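Local coordinates for N-acetyltransferase domain-containing protein (Deinococcus radiodurans, PDB 3S6F) that binds coenzyme A and calcium and, as a member of the GNAT family, probably transfers acetyl groups to an amine of an unidentified substrate, at residues P34-P37 / E38-W41. Numbering follows the deposited sequence.
Sequences PPTP and ETLW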
ATOM      1  N   PRO A  34     -17.738   8.749   6.761  1.00 13.78           N
ATOM      2  CA  PRO A  34     -16.441   8.554   7.316  1.00 15.13           C
ATOM      3  C   PRO A  34     -16.342   7.429   8.354  1.00 12.69           C
ATOM      4  O   PRO A  34     -17.282   7.198   9.091  1.00 13.90           O
ATOM      5  CB  PRO A  34     -16.210   9.937   7.982  1.00 16.82           C
ATOM      6  CG  PRO A  34     -17.503  10.360   8.428  1.00 18.69           C
ATOM      7  CD  PRO A  34     -18.331   9.998   7.267  1.00 15.31           C
ATOM      8  N   PRO A  35     -15.159   6.796   8.486  1.00 11.80           N
ATOM      9  CA  PRO A  35     -14.914   6.016   9.698  1.00 11.64           C
ATOM     10  C   PRO A  35     -15.152   6.856  10.933  1.00 10.97           C
ATOM     11  O   PRO A  35     -14.831   8.036  10.980  1.00 12.22           O
ATOM     12  CB  PRO A  35     -13.413   5.668   9.597  1.00 11.70           C
ATOM     13  CG  PRO A  35     -13.157   5.675   8.115  1.00 11.83           C
ATOM     14  CD  PRO A  35     -13.969   6.836   7.623  1.00 11.59           C
ATOM     15  N   THR A  36     -15.743   6.231  11.933  1.00 10.26           N
ATOM     16  CA  THR A  36     -15.867   6.836  13.251  1.00 11.09           C
ATOM     17  C   THR A  36     -14.490   6.968  13.913  1.00 10.66           C
ATOM     18  O   THR A  36     -13.532   6.315  13.506  1.00  9.93           O
ATOM     19  CB  THR A  36     -16.717   5.972  14.162  1.00 11.28           C
ATOM     20  OG1 THR A  36     -16.068   4.712  14.299  1.00 11.97           O
ATOM     21  CG2 THR A  36     -18.150   5.808  13.621  1.00 14.36           C
ATOM     22  N   PRO A  37     -14.401   7.724  15.015  1.00 10.79           N
ATOM     23  CA  PRO A  37     -13.115   7.776  15.744  1.00 10.29           C
ATOM     24  C   PRO A  37     -12.692   6.414  16.268  1.00 10.52           C
ATOM     25  O   PRO A  37     -11.508   6.111  16.292  1.00 10.21           O
ATOM     26  CB  PRO A  37     -13.407   8.781  16.836  1.00 11.60           C
ATOM     27  CG  PRO A  37     -14.466   9.697  16.208  1.00 13.24           C
ATOM     28  CD  PRO A  37     -15.357   8.763  15.465  1.00 11.95           C
ATOM     29  N   GLU A  38     -13.659   5.602  16.673  1.00 10.61           N
ATOM     30  CA  GLU A  38     -13.370   4.240  17.113  1.00 11.63           C
ATOM     31  C   GLU A  38     -12.769   3.416  15.976  1.00 10.56           C
ATOM     32  O   GLU A  38     -11.788   2.673  16.169  1.00 10.99           O
ATOM     33  CB  GLU A  38     -14.641   3.570  17.641  1.00 13.87           C
ATOM     34  CG  GLU A  38     -15.196   4.183  18.938  1.00 18.20           C
ATOM     35  CD  GLU A  38     -15.907   5.577  18.812  1.00 19.14           C
ATOM     36  OE1 GLU A  38     -16.365   6.066  17.706  1.00 18.58           O
ATOM     37  OE2 GLU A  38     -16.014   6.227  19.907  1.00 27.59           O
ATOM     38  N   THR A  39     -13.318   3.552  14.766  1.00 10.04           N
ATOM     39  CA  THR A  39     -12.767   2.876  13.619  1.00  9.79           C
ATOM     40  C   THR A  39     -11.386   3.390  13.260  1.00  8.90           C
ATOM     41  O   THR A  39     -10.500   2.614  12.900  1.00  9.29           O
ATOM     42  CB  THR A  39     -13.740   2.896  12.431  1.00  9.79           C
ATOM     43  OG1 THR A  39     -14.925   2.204  12.860  1.00 11.34           O
ATOM     44  CG2 THR A  39     -13.140   2.210  11.201  1.00 10.89           C
ATOM     45  N   LEU A  40     -11.175   4.700  13.330  1.00  8.63           N
ATOM     46  CA  LEU A  40      -9.852   5.260  13.105  1.00  8.59           C
ATOM     47  C   LEU A  40      -8.818   4.656  14.059  1.00  8.28           C
ATOM     48  O   LEU A  40      -7.711   4.337  13.661  1.00  8.26           O
ATOM     49  CB  LEU A  40      -9.888   6.793  13.137  1.00  9.12           C
ATOM     50  CG  LEU A  40      -8.531   7.494  12.918  1.00  8.56           C
ATOM     51  CD1 LEU A  40      -7.815   7.038  11.658  1.00 10.06           C
ATOM     52  CD2 LEU A  40      -8.731   9.014  12.902  1.00 10.70           C
ATOM     53  N   TRP A  41      -9.198   4.503  15.325  1.00  8.33           N
ATOM     54  CA  TRP A  41      -8.298   3.879  16.279  1.00  8.46           C
ATOM     55  C   TRP A  41      -7.901   2.484  15.780  1.00  8.18           C
ATOM     56  O   TRP A  41      -6.728   2.105  15.778  1.00  8.37           O
ATOM     57  CB  TRP A  41      -8.995   3.821  17.661  1.00  9.02           C
ATOM     58  CG  TRP A  41      -8.096   3.572  18.833  1.00  9.57           C
ATOM     59  CD1 TRP A  41      -7.664   4.511  19.716  1.00 10.72           C
ATOM     60  CD2 TRP A  41      -7.510   2.338  19.244  1.00  9.70           C
ATOM     61  NE1 TRP A  41      -6.851   3.958  20.641  1.00 11.78           N
ATOM     62  CE2 TRP A  41      -6.736   2.620  20.401  1.00 11.07           C
ATOM     63  CE3 TRP A  41      -7.556   1.025  18.777  1.00 10.79           C
ATOM     64  CZ2 TRP A  41      -6.024   1.664  21.059  1.00 12.62           C
ATOM     65  CZ3 TRP A  41      -6.825   0.065  19.458  1.00 12.54           C
ATOM     66  CH2 TRP A  41      -6.047   0.416  20.572  1.00 12.23           C
TER
HETATM   67  O   HOH W   1     -16.752   3.451  11.257  1.00 12.38           O
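Thr-36 caps the helix that starts just after it: its OG1 accepts a hydrogen bond from the backbone N of Thr-39, 3.0 Å away and fairly straight at 161°. With chi1 at 61°, the hydroxyl lies between its own backbone N and carbonyl carbon, turned over the first turn toward the amide of Thr-39. Threonine suits an N-cap because its short side chain ends in an acceptor. The backbone then takes over, Leu-40 N bonding to Thr-36 O (2.9 Å) and Trp-41 N to Pro-37 O (3.0 Å), the first i to i+4 bonds of helix 37-46. Proline is apt at the first helical position, where its ring fixes phi and its missing N-H costs no bond.

A water bridges the same turn, accepting from Thr-36 N at 3.0 Å and hydrogen-bonded to Thr-39 OG1 at 2.7 Å. That hydroxyl stands beside its own backbone N and also bonds to Arg-42 NH2.

In this GNAT-family protein the turn joins the loop after strand 11-13 to the helix preceding strand 49-54, with the side chain of Leu-40 about 12 Å from the bound coenzyme A.

Apolar packing lies beside the cap. Pro-35 CB meets the methyl CG2 of Thr-39 at 3.8 Å, and both residues also pack on the second subunit, Pro-35 against its Leu-72 and Thr-39 against its Ile-71.

Separately, Glu-38, bent at chi2 (74°), turns its carboxylate back, OE1 resting 3.6 Å from Pro-37 CD; an acidic group at a helix N-terminus probably interacts favourably with the helix dipole.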